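Local structure of poly-beta-hydroxybuterate polymerase (Cupriavidus necator, 5T6O) at residues V43-N48 with G117-G122; A140-L145 with T352-G357; V312-A317 with H344-P349. The protein polymerises hydroxybutyryl units without a template, probably by acyl transfer, this chain being the catalytic domain of a class I polyhydroxybutyrate synthase. The protein carries 1 engineered substitution. All blocks are in the same frame, centred on the assembly; numbering follows the deposited sequence. Where two conformers were deposited one is given.

Contact 1. Residues V43-N48 with G117-G122; sequences VPPCIN and GFAVGG. Engineered in segment 117-122: Ala119 (natural residue Cys).
Pro45 meets two side chains at once, Phe118 with the CD end of its ring and Val120 with its CB. Pro45 and Phe118 cross obliquely, Pro45 CD coming 3.6 Å from Phe118 CD2. The phenyl ring of Phe118 carries CB of the following Ala119 over the centre of one face. Pro45 CD also lies 3.2 Å from Phe118 O. Val120 uses a single methyl: CG1, set between the backbone N and the carbonyl carbon (chi1 71°), lies 3.6 Å from Pro45 CB. Ile47 CD1 and Cys46 SG come to the same methyl at longer range, while Trp236 and Tyr240 of helix 234-246 also pack on Val120. The turn from strand 113-118 into helix 120-134 is the nucleophile elbow of the alpha/beta hydrolase fold. At its apex Ala119, engineered in place of the natural Cys, has the strained backbone angles of an elbow (phi 59°) and occupies the N-cap position of the helix. Segment 43-48 leaves the neighbouring strand alongside this elbow, with Val43 paired to Gly117 in a parallel bridge. Phe118 N donates to Val43 O at 3.2 Å, and CA-H groups of Gly117 and Gly121 point at the same oxygen. Lacking a side chain, Gly121 can bring its CA to 3.4 Å from Val43 O, and the helix start is thereby packed directly against the chain at Val43 and Pro44. Val43 CG1 lies 3.6 Å from Gly121 O. Pro44 O turns instead to Trp77 NE1, whereas the buried Cys46 N has no hydrogen-bond partner in the model.

Contact 2. Residues A140-L145 with T352-G357; sequences AASVTL and TAWLAG
Strand 142-145, holding Ser142, Val143 and Thr144, runs nearly antiparallel to helix 352-357, which carries Trp354 and Leu355, at 161° between their directions, with the axes 9.9 Å apart at closest approach. That gap is spanned chiefly by Trp354. Its CG is carried away from the helix backbone N, anti to it (chi1 175°). The touching itself is done by the far end of the six-membered ring, CZ3 and CH2. Three strand oxygens approach this end obliquely. Thr144 OG1 lies 3.3 Å from Trp354 CZ3, the two side chains passing alongside with opposed directions. Val143 O comes within 3.5 Å of Trp354 CH2. Ser142 meets the same carbon through both CB and OG, the hydroxyl standing 3.6 Å from Trp354 CH2. The contact joins helix 348-358 to the central sheet of the alpha/beta hydrolase fold, where strand 140-146 lies between strands 113-118 and 272-277. Tyr273 of the latter strand meets the Trp354 ring with planes at about 55°. Val143 is directed away from the helix, and its side chain touches Leu129 of helix 120-134, so two helices pack on this part of the strand. The polar ends are satisfied by nearby residues: Ser142 OG is hydrogen-bonded to Asn114 OD1, and Thr144 OG1 accepts from Trp351 NE1, one turn before Leu355. These bonds probably fix the rotation of both hydroxyl groups near the Trp354 ring. Leu355 adds a looser touch, its CD1 4.3 Å from Ser142 OG, and its side chain also rests on Asn114 and His70.

Contact 3. Residues V312-A317 with H344-P349; sequences VINPPA and HGSWWP
The indole of Trp348 has Asn314 O and Pro315 CA over one face, both displaced toward the rim, while Val312 O and Trp347 CD2 lie at its edge. Trp347 in turn receives Trp348 CD1 over the centre of a face, 3.3 Å above the plane, and Tyr275 stacks on Trp347 as well. The turn leading into helix 348-358, where Ser346 makes a capping bond, packs against the loop after helix 308-312 of the alpha/beta hydrolase fold. Pro315 CA makes a CH-pi contact, 3.8 Å from the centroid of the six-membered ring of Trp348. Pro316 crosses Trp348 at about a right angle, its CD 3.4 Å from Trp348 CE3. At the edge, Trp348 NE1 gives a 2.8 Å hydrogen bond to Val312 O, which sits almost in the ring plane; the same oxygen opens the inverse gamma turn centred on Ile313, accepting weakly from Asn314 N. Ser346 OG, anti to its backbone N (chi1 171°), is gripped twice: it donates to Asn314 O at 2.7 Å and accepts the Trp348 N-H of the cap. Asn314 ND2 bonds to Lys320 O and to a water that also reaches Gly345 O. A second water accepts from Ser346 N at 2.8 Å and donates to Pro316 O at 3.1 Å.

In the fold
The contacts sit 16 to 20 Å apart, centre to centre, and all belong to one alpha/beta hydrolase domain. Contacts 1 and 2 share the central sheet, where strands 113-118 and 140-146 are neighbours, probably joined by a hydrogen bond from Gly117 N to Thr144 O; helix 120-134 links them in sequence. Contact 1 closes before the other two open, whereas contact 3 is nested inside the long loop closed by contact 2. Contacts 2 and 3 both use helix 348-358, contact 3 the turn that leads into it and contact 2 its middle and later part. The late helix is thus tied to the central sheet by contact 2 and to the loop after helix 308-312 by contact 3.

Contact 1. Residues V43-N48 with G117-G122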
ATOM      1  N   VAL A  43     -19.187  24.887  11.668  1.00 21.85           N
ATOM      2  CA  VAL A  43     -17.868  25.499  11.504  1.00 23.42           C
ATOM      3  C   VAL A  43     -17.205  24.872  10.284  1.00 22.69           C
ATOM      4  O   VAL A  43     -16.655  23.762  10.364  1.00 21.86           O
ATOM      5  CB  VAL A  43     -16.998  25.335  12.761  1.00 22.98           C
ATOM      6  CG1 VAL A  43     -15.614  26.011  12.553  1.00 22.90           C
ATOM      7  CG2 VAL A  43     -17.716  25.930  13.983  1.00 26.96           C
ATOM      8  N   PRO A  44     -17.258  25.537   9.139  1.00 24.78           N
ATOM      9  CA  PRO A  44     -16.667  24.999   7.923  1.00 22.12           C
ATOM     10  C   PRO A  44     -15.167  25.229   7.903  1.00 23.72           C
ATOM     11  O   PRO A  44     -14.631  25.966   8.741  1.00 22.98           O
ATOM     12  CB  PRO A  44     -17.363  25.801   6.808  1.00 27.83           C
ATOM     13  CG  PRO A  44     -18.410  26.669   7.523  1.00 39.71           C
ATOM     14  CD  PRO A  44     -17.929  26.822   8.912  1.00 30.50           C
ATOM     15  N   PRO A  45     -14.449  24.621   6.960  1.00 24.81           N
ATOM     16  CA  PRO A  45     -13.019  24.928   6.815  1.00 24.21           C
ATOM     17  C   PRO A  45     -12.800  26.384   6.433  1.00 24.11           C
ATOM     18  O   PRO A  45     -13.654  27.022   5.812  1.00 23.63           O
ATOM     19  CB  PRO A  45     -12.569  23.994   5.682  1.00 21.98           C
ATOM     20  CG  PRO A  45     -13.858  23.735   4.887  1.00 24.71           C
ATOM     21  CD  PRO A  45     -14.912  23.642   5.957  1.00 26.86           C
ATOM     22  N   CYS A  46     -11.636  26.908   6.811  1.00 23.25           N
ATOM     23  CA  CYS A  46     -11.174  28.192   6.287  1.00 24.01           C
ATOM     24  C   CYS A  46     -10.163  28.011   5.162  1.00 24.84           C
ATOM     25  O   CYS A  46      -9.621  29.002   4.653  1.00 24.06           O
ATOM     26  CB  CYS A  46     -10.582  29.045   7.410  1.00 24.11           C
ATOM     27  SG  CYS A  46      -9.247  28.223   8.347  1.00 27.38           S
ATOM     28  N   ILE A  47      -9.911  26.763   4.780  1.00 25.17           N
ATOM     29  CA  ILE A  47      -9.235  26.399   3.539  1.00 21.80           C
ATOM     30  C   ILE A  47     -10.327  26.180   2.495  1.00 23.82           C
ATOM     31  O   ILE A  47     -11.154  25.280   2.647  1.00 23.71           O
ATOM     32  CB  ILE A  47      -8.375  25.143   3.754  1.00 26.79           C
ATOM     33  CG1 ILE A  47      -7.251  25.470   4.755  1.00 23.94           C
ATOM     34  CG2 ILE A  47      -7.848  24.589   2.437  1.00 23.44           C
ATOM     35  CD1 ILE A  47      -6.518  24.243   5.311  1.00 23.30           C
ATOM     36  N   ASN A  48     -10.340  27.009   1.443  1.00 22.38           N
ATOM     37  CA  ASN A  48     -11.536  27.295   0.643  1.00 21.23           C
ATOM     38  C   ASN A  48     -12.663  27.837   1.527  1.00 23.83           C
ATOM     39  O   ASN A  48     -12.460  28.096   2.719  1.00 25.44           O
ATOM     40  CB  ASN A  48     -12.016  26.075  -0.156  1.00 21.88           C
ATOM     41  CG  ASN A  48     -11.107  25.762  -1.331  1.00 26.84           C
ATOM     42  OD1 ASN A  48     -10.761  26.644  -2.132  1.00 30.46           O
ATOM     43  ND2 ASN A  48     -10.708  24.514  -1.437  1.00 20.62           N
ATOM     44  N   GLY A 117     -18.321  20.433  12.679  1.00 23.87           N
ATOM     45  CA  GLY A 117     -17.160  20.884  11.938  1.00 24.11           C
ATOM     46  C   GLY A 117     -16.970  20.018  10.711  1.00 24.55           C
ATOM     47  O   GLY A 117     -17.363  18.853  10.686  1.00 27.50           O
ATOM     48  N   PHE A 118     -16.377  20.615   9.673  1.00 21.18           N
ATOM     49  CA  PHE A 118     -16.036  19.902   8.441  1.00 21.07           C
ATOM     50  C   PHE A 118     -14.571  20.163   8.125  1.00 25.90           C
ATOM     51  O   PHE A 118     -14.157  21.322   8.045  1.00 23.50           O
ATOM     52  CB  PHE A 118     -16.920  20.349   7.269  1.00 21.78           C
ATOM     53  CG  PHE A 118     -16.504  19.754   5.937  1.00 25.30           C
ATOM     54  CD1 PHE A 118     -16.352  18.385   5.795  1.00 30.04           C
ATOM     55  CD2 PHE A 118     -16.288  20.558   4.830  1.00 28.25           C
ATOM     56  CE1 PHE A 118     -15.988  17.828   4.585  1.00 26.53           C
ATOM     57  CE2 PHE A 118     -15.913  20.006   3.612  1.00 27.82           C
ATOM     58  CZ  PHE A 118     -15.765  18.639   3.488  1.00 26.20           C
ATOM     59  N   ALA A 119     -13.789  19.094   7.967  1.00 23.68           N
ATOM     60  CA  ALA A 119     -12.370  19.205   7.564  1.00 22.55           C
ATOM     61  C   ALA A 119     -11.650  20.047   8.614  1.00 21.92           C
ATOM     62  O   ALA A 119     -11.833  19.807   9.817  1.00 23.31           O
ATOM     63  CB  ALA A 119     -12.287  19.732   6.144  1.00 22.85           C
ATOM     64  N   VAL A 120     -10.847  21.044   8.230  1.00 25.51           N
ATOM     65  CA  VAL A 120     -10.132  21.793   9.260  1.00 22.09           C
ATOM     66  C   VAL A 120     -11.099  22.530  10.191  1.00 26.83           C
ATOM     67  O   VAL A 120     -10.747  22.812  11.341  1.00 25.86           O
ATOM     68  CB  VAL A 120      -9.100  22.764   8.639  1.00 20.23           C
ATOM     69  CG1 VAL A 120      -9.782  23.940   7.945  1.00 23.35           C
ATOM     70  CG2 VAL A 120      -8.148  23.248   9.726  1.00 22.85           C
ATOM     71  N   GLY A 121     -12.330  22.818   9.734  1.00 23.46           N
ATOM     72  CA  GLY A 121     -13.342  23.325  10.653  1.00 22.22           C
ATOM     73  C   GLY A 121     -13.578  22.395  11.830  1.00 24.46           C
ATOM     74  O   GLY A 121     -13.834  22.850  12.950  1.00 24.11           O
ATOM     75  N   GLY A 122     -13.470  21.085  11.603  1.00 23.05           N
ATOM     76  CA  GLY A 122     -13.638  20.145  12.694  1.00 25.10           C
ATOM     77  C   GLY A 122     -12.464  20.167  13.647  1.00 25.86           C
ATOM     78  O   GLY A 122     -12.638  20.030  14.866  1.00 26.19           O
TER

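Contact 2. Residues A140-L145 with T352-G357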
ATOM      1  N   ALA A 140     -21.647  22.934  24.457  1.00 29.11           N
ATOM      2  CA  ALA A 140     -22.098  22.042  23.393  1.00 28.57           C
ATOM      3  C   ALA A 140     -22.848  20.852  23.972  1.00 31.76           C
ATOM      4  O   ALA A 140     -22.381  20.221  24.928  1.00 32.19           O
ATOM      5  CB  ALA A 140     -20.920  21.549  22.544  1.00 29.66           C
ATOM      6  N   ALA A 141     -24.008  20.550  23.375  1.00 27.91           N
ATOM      7  CA  ALA A 141     -24.751  19.340  23.695  1.00 33.36           C
ATOM      8  C   ALA A 141     -24.169  18.128  22.982  1.00 32.75           C
ATOM      9  O   ALA A 141     -24.173  17.020  23.532  1.00 29.99           O
ATOM     10  CB  ALA A 141     -26.225  19.509  23.312  1.00 34.52           C
ATOM     11  N   SER A 142     -23.657  18.332  21.773  1.00 27.35           N
ATOM     12  CA  SER A 142     -23.119  17.264  20.950  1.00 28.16           C
ATOM     13  C   SER A 142     -22.233  17.902  19.893  1.00 31.01           C
ATOM     14  O   SER A 142     -22.311  19.107  19.647  1.00 28.46           O
ATOM     15  CB  SER A 142     -24.234  16.438  20.304  1.00 25.82           C
ATOM     16  OG  SER A 142     -24.769  17.111  19.174  1.00 28.17           O
ATOM     17  N   VAL A 143     -21.390  17.076  19.275  1.00 31.32           N
ATOM     18  CA  VAL A 143     -20.433  17.504  18.264  1.00 25.76           C
ATOM     19  C   VAL A 143     -20.534  16.548  17.087  1.00 28.43           C
ATOM     20  O   VAL A 143     -20.578  15.329  17.281  1.00 26.86           O
ATOM     21  CB  VAL A 143     -18.991  17.513  18.811  1.00 24.79           C
ATOM     22  CG1 VAL A 143     -17.995  17.838  17.695  1.00 30.62           C
ATOM     23  CG2 VAL A 143     -18.867  18.516  19.958  1.00 32.48           C
ATOM     24  N   THR A 144     -20.571  17.097  15.874  1.00 26.21           N
ATOM     25  CA  THR A 144     -20.498  16.314  14.648  1.00 24.91           C
ATOM     26  C   THR A 144     -19.197  16.672  13.938  1.00 26.70           C
ATOM     27  O   THR A 144     -18.984  17.834  13.573  1.00 24.29           O
ATOM     28  CB  THR A 144     -21.707  16.588  13.750  1.00 25.06           C
ATOM     29  OG1 THR A 144     -22.909  16.203  14.437  1.00 26.66           O
ATOM     30  CG2 THR A 144     -21.606  15.806  12.437  1.00 22.99           C
ATOM     31  N   LEU A 145     -18.340  15.676  13.728  1.00 23.12           N
ATOM     32  CA  LEU A 145     -17.066  15.862  13.033  1.00 22.85           C
ATOM     33  C   LEU A 145     -17.172  15.203  11.664  1.00 23.05           C
ATOM     34  O   LEU A 145     -17.096  13.980  11.551  1.00 26.84           O
ATOM     35  CB  LEU A 145     -15.926  15.259  13.848  1.00 25.66           C
ATOM     36  CG  LEU A 145     -15.674  15.906  15.214  1.00 25.26           C
ATOM     37  CD1 LEU A 145     -14.483  15.217  15.908  1.00 27.05           C
ATOM     38  CD2 LEU A 145     -15.415  17.411  15.062  1.00 26.03           C
ATOM     39  N   THR A 352     -28.969  12.822  10.708  1.00 25.55           N
ATOM     40  CA  THR A 352     -29.995  13.752  11.180  1.00 27.83           C
ATOM     41  C   THR A 352     -30.862  13.113  12.256  1.00 30.39           C
ATOM     42  O   THR A 352     -31.325  13.813  13.168  1.00 28.19           O
ATOM     43  CB  THR A 352     -30.881  14.266  10.037  1.00 28.35           C
ATOM     44  OG1 THR A 352     -31.595  13.179   9.442  1.00 27.53           O
ATOM     45  CG2 THR A 352     -30.036  14.965   8.963  1.00 28.02           C
ATOM     46  N   ALA A 353     -31.087  11.796  12.174  1.00 29.42           N
ATOM     47  CA  ALA A 353     -31.802  11.111  13.245  1.00 27.98           C
ATOM     48  C   ALA A 353     -31.000  11.149  14.538  1.00 32.00           C
ATOM     49  O   ALA A 353     -31.559  11.377  15.616  1.00 30.76           O
ATOM     50  CB  ALA A 353     -32.120   9.668  12.840  1.00 29.85           C
ATOM     51  N   TRP A 354     -29.686  10.936  14.447  1.00 29.99           N
ATOM     52  CA  TRP A 354     -28.818  11.089  15.614  1.00 29.28           C
ATOM     53  C   TRP A 354     -28.874  12.514  16.146  1.00 28.61           C
ATOM     54  O   TRP A 354     -29.012  12.729  17.357  1.00 29.68           O
ATOM     55  CB  TRP A 354     -27.384  10.692  15.246  1.00 28.56           C
ATOM     56  CG  TRP A 354     -26.334  10.900  16.336  1.00 30.91           C
ATOM     57  CD1 TRP A 354     -25.894   9.978  17.250  1.00 28.78           C
ATOM     58  CD2 TRP A 354     -25.581  12.097  16.579  1.00 26.75           C
ATOM     59  NE1 TRP A 354     -24.923  10.542  18.062  1.00 26.61           N
ATOM     60  CE2 TRP A 354     -24.715  11.836  17.669  1.00 30.75           C
ATOM     61  CE3 TRP A 354     -25.558  13.363  15.989  1.00 29.54           C
ATOM     62  CZ2 TRP A 354     -23.842  12.803  18.182  1.00 32.05           C
ATOM     63  CZ3 TRP A 354     -24.679  14.323  16.497  1.00 26.19           C
ATOM     64  CH2 TRP A 354     -23.840  14.034  17.588  1.00 27.43           C
ATOM     65  N   LEU A 355     -28.816  13.504  15.247  1.00 25.41           N
ATOM     66  CA  LEU A 355     -28.822  14.898  15.684  1.00 26.59           C
ATOM     67  C   LEU A 355     -30.147  15.268  16.341  1.00 29.14           C
ATOM     68  O   LEU A 355     -30.173  16.020  17.323  1.00 28.29           O
ATOM     69  CB  LEU A 355     -28.540  15.819  14.499  1.00 27.10           C
ATOM     70  CG  LEU A 355     -28.429  17.310  14.820  1.00 26.16           C
ATOM     71  CD1 LEU A 355     -27.151  17.582  15.598  1.00 24.94           C
ATOM     72  CD2 LEU A 355     -28.454  18.103  13.530  1.00 27.62           C
ATOM     73  N   ALA A 356     -31.260  14.755  15.814  1.00 29.89           N
ATOM     74  CA  ALA A 356     -32.546  15.033  16.444  1.00 33.61           C
ATOM     75  C   ALA A 356     -32.543  14.597  17.907  1.00 31.34           C
ATOM     76  O   ALA A 356     -33.074  15.302  18.773  1.00 31.65           O
ATOM     77  CB  ALA A 356     -33.670  14.348  15.667  1.00 36.45           C
ATOM     78  N   GLY A 357     -31.930  13.449  18.206  1.00 33.45           N
ATOM     79  CA  GLY A 357     -31.871  12.968  19.578  1.00 34.15           C
ATOM     80  C   GLY A 357     -31.053  13.844  20.506  1.00 38.24           C
ATOM     81  O   GLY A 357     -31.192  13.740  21.729  1.00 35.08           O
TER

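Contact 3. Residues V312-A317 with H344-P349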
ATOM      1  N   VAL A 312     -19.190  13.057   1.294  0.50 25.87           N
ATOM      2  CA  VAL A 312     -19.881  13.884   2.277  0.50 26.38           C
ATOM      3  C   VAL A 312     -21.127  14.507   1.672  0.50 28.84           C
ATOM      4  O   VAL A 312     -22.195  14.520   2.293  0.50 27.09           O
ATOM      5  CB  VAL A 312     -18.936  14.958   2.857  0.50 27.35           C
ATOM      6  CG1 VAL A 312     -17.818  14.311   3.585  0.50 29.85           C
ATOM      7  CG2 VAL A 312     -18.375  15.868   1.775  0.50 29.69           C
ATOM      8  N   ILE A 313     -21.017  15.026   0.454  1.00 23.20           N
ATOM      9  CA  ILE A 313     -22.142  15.713  -0.186  1.00 23.45           C
ATOM     10  C   ILE A 313     -22.888  14.667  -1.003  1.00 26.70           C
ATOM     11  O   ILE A 313     -22.694  14.530  -2.218  1.00 29.62           O
ATOM     12  CB  ILE A 313     -21.672  16.903  -1.044  1.00 25.55           C
ATOM     13  CG1 ILE A 313     -20.835  17.880  -0.206  1.00 24.74           C
ATOM     14  CG2 ILE A 313     -22.881  17.608  -1.709  1.00 26.88           C
ATOM     15  CD1 ILE A 313     -21.465  18.303   1.128  1.00 30.05           C
ATOM     16  N   ASN A 314     -23.746  13.892  -0.325  1.00 24.81           N
ATOM     17  CA  ASN A 314     -24.532  12.837  -0.967  1.00 23.89           C
ATOM     18  C   ASN A 314     -25.967  12.958  -0.473  1.00 25.20           C
ATOM     19  O   ASN A 314     -26.371  12.253   0.461  1.00 27.26           O
ATOM     20  CB  ASN A 314     -23.956  11.448  -0.665  1.00 28.32           C
ATOM     21  CG  ASN A 314     -24.701  10.350  -1.386  1.00 34.07           C
ATOM     22  OD1 ASN A 314     -25.302  10.588  -2.442  1.00 31.63           O
ATOM     23  ND2 ASN A 314     -24.692   9.140  -0.815  1.00 27.50           N
ATOM     24  N   PRO A 315     -26.759  13.853  -1.059  1.00 28.15           N
ATOM     25  CA  PRO A 315     -28.118  14.099  -0.548  1.00 30.17           C
ATOM     26  C   PRO A 315     -28.992  12.875  -0.740  1.00 34.31           C
ATOM     27  O   PRO A 315     -28.907  12.203  -1.780  1.00 34.07           O
ATOM     28  CB  PRO A 315     -28.624  15.280  -1.395  1.00 28.87           C
ATOM     29  CG  PRO A 315     -27.436  15.822  -2.105  1.00 32.92           C
ATOM     30  CD  PRO A 315     -26.420  14.714  -2.203  1.00 26.55           C
ATOM     31  N   PRO A 316     -29.857  12.564   0.233  1.00 28.68           N
ATOM     32  CA  PRO A 316     -30.590  11.288   0.181  1.00 30.60           C
ATOM     33  C   PRO A 316     -31.630  11.200  -0.913  1.00 39.68           C
ATOM     34  O   PRO A 316     -31.962  10.075  -1.312  1.00 41.04           O
ATOM     35  CB  PRO A 316     -31.243  11.189   1.568  1.00 34.16           C
ATOM     36  CG  PRO A 316     -31.263  12.606   2.093  1.00 34.28           C
ATOM     37  CD  PRO A 316     -30.042  13.267   1.515  1.00 29.88           C
ATOM     38  N   ALA A 317     -32.152  12.322  -1.420  1.00 35.28           N
ATOM     39  CA  ALA A 317     -33.251  12.249  -2.384  1.00 44.96           C
ATOM     40  C   ALA A 317     -32.871  11.406  -3.594  1.00 55.05           C
ATOM     41  O   ALA A 317     -33.685  10.619  -4.090  1.00 55.04           O
ATOM     42  CB  ALA A 317     -33.679  13.653  -2.825  1.00 43.33           C
ATOM     43  N   HIS A 344     -27.852   0.862   1.862  1.00 27.95           N
ATOM     44  CA  HIS A 344     -28.009   1.581   0.608  1.00 30.46           C
ATOM     45  C   HIS A 344     -28.180   3.082   0.862  1.00 31.31           C
ATOM     46  O   HIS A 344     -28.797   3.500   1.846  1.00 30.14           O
ATOM     47  CB  HIS A 344     -29.205   1.032  -0.171  1.00 37.71           C
ATOM     48  CG  HIS A 344     -29.397   1.678  -1.507  1.00 55.11           C
ATOM     49  ND1 HIS A 344     -28.507   1.515  -2.546  1.00 61.59           N
ATOM     50  CD2 HIS A 344     -30.372   2.497  -1.970  1.00 57.53           C
ATOM     51  CE1 HIS A 344     -28.927   2.201  -3.595  1.00 62.65           C
ATOM     52  NE2 HIS A 344     -30.056   2.806  -3.272  1.00 65.07           N
ATOM     53  N   GLY A 345     -27.580   3.889  -0.013  1.00 26.58           N
ATOM     54  CA  GLY A 345     -27.875   5.305  -0.080  1.00 26.15           C
ATOM     55  C   GLY A 345     -27.116   6.148   0.932  1.00 28.13           C
ATOM     56  O   GLY A 345     -26.105   5.753   1.521  1.00 27.39           O
ATOM     57  N   SER A 346     -27.655   7.340   1.140  1.00 29.05           N
ATOM     58  CA  SER A 346     -26.970   8.389   1.879  1.00 24.22           C
ATOM     59  C   SER A 346     -26.902   8.090   3.372  1.00 22.70           C
ATOM     60  O   SER A 346     -27.816   7.493   3.954  1.00 23.60           O
ATOM     61  CB  SER A 346     -27.697   9.719   1.669  1.00 26.46           C
ATOM     62  OG  SER A 346     -27.177  10.715   2.540  1.00 27.59           O
ATOM     63  N   TRP A 347     -25.811   8.554   3.997  1.00 26.06           N
ATOM     64  CA  TRP A 347     -25.680   8.553   5.447  1.00 22.54           C
ATOM     65  C   TRP A 347     -26.385   9.735   6.101  1.00 25.85           C
ATOM     66  O   TRP A 347     -26.489   9.761   7.330  1.00 25.35           O
ATOM     67  CB  TRP A 347     -24.196   8.556   5.842  1.00 23.32           C
ATOM     68  CG  TRP A 347     -23.454   9.777   5.338  1.00 23.80           C
ATOM     69  CD1 TRP A 347     -22.829   9.925   4.125  1.00 24.94           C
ATOM     70  CD2 TRP A 347     -23.298  11.035   6.020  1.00 26.10           C
ATOM     71  NE1 TRP A 347     -22.291  11.190   4.019  1.00 24.16           N
ATOM     72  CE2 TRP A 347     -22.567  11.889   5.166  1.00 26.68           C
ATOM     73  CE3 TRP A 347     -23.705  11.518   7.271  1.00 22.06           C
ATOM     74  CZ2 TRP A 347     -22.223  13.203   5.530  1.00 22.74           C
ATOM     75  CZ3 TRP A 347     -23.375  12.811   7.623  1.00 25.46           C
ATOM     76  CH2 TRP A 347     -22.639  13.644   6.754  1.00 23.25           C
ATOM     77  N   TRP A 348     -26.878  10.711   5.326  1.00 22.76           N
ATOM     78  CA  TRP A 348     -27.474  11.891   5.953  1.00 24.89           C
ATOM     79  C   TRP A 348     -28.644  11.534   6.862  1.00 23.52           C
ATOM     80  O   TRP A 348     -28.707  12.095   7.971  1.00 26.90           O
ATOM     81  CB  TRP A 348     -27.919  12.926   4.903  1.00 23.02           C
ATOM     82  CG  TRP A 348     -26.797  13.630   4.188  1.00 25.28           C
ATOM     83  CD1 TRP A 348     -25.465  13.325   4.228  1.00 24.61           C
ATOM     84  CD2 TRP A 348     -26.924  14.782   3.354  1.00 25.58           C
ATOM     85  NE1 TRP A 348     -24.754  14.207   3.434  1.00 26.80           N
ATOM     86  CE2 TRP A 348     -25.632  15.108   2.887  1.00 22.33           C
ATOM     87  CE3 TRP A 348     -28.011  15.557   2.941  1.00 22.88           C
ATOM     88  CZ2 TRP A 348     -25.397  16.185   2.041  1.00 22.17           C
ATOM     89  CZ3 TRP A 348     -27.777  16.633   2.092  1.00 26.72           C
ATOM     90  CH2 TRP A 348     -26.476  16.939   1.657  1.00 24.47           C
ATOM     91  N   PRO A 349     -29.581  10.646   6.487  1.00 27.80           N
ATOM     92  CA  PRO A 349     -30.657  10.298   7.430  1.00 28.58           C
ATOM     93  C   PRO A 349     -30.158   9.682   8.724  1.00 27.51           C
ATOM     94  O   PRO A 349     -30.772   9.902   9.777  1.00 28.02           O
ATOM     95  CB  PRO A 349     -31.517   9.307   6.630  1.00 30.40           C
ATOM     96  CG  PRO A 349     -31.301   9.704   5.208  1.00 33.53           C
ATOM     97  CD  PRO A 349     -29.841  10.075   5.150  1.00 27.54           C
TER
HETATM   98  O   HOH W   1     -23.690   7.829   1.518  1.00 28.19           O
HETATM   99  O   HOH W   2     -30.053   7.846  -0.259  1.00 44.87           O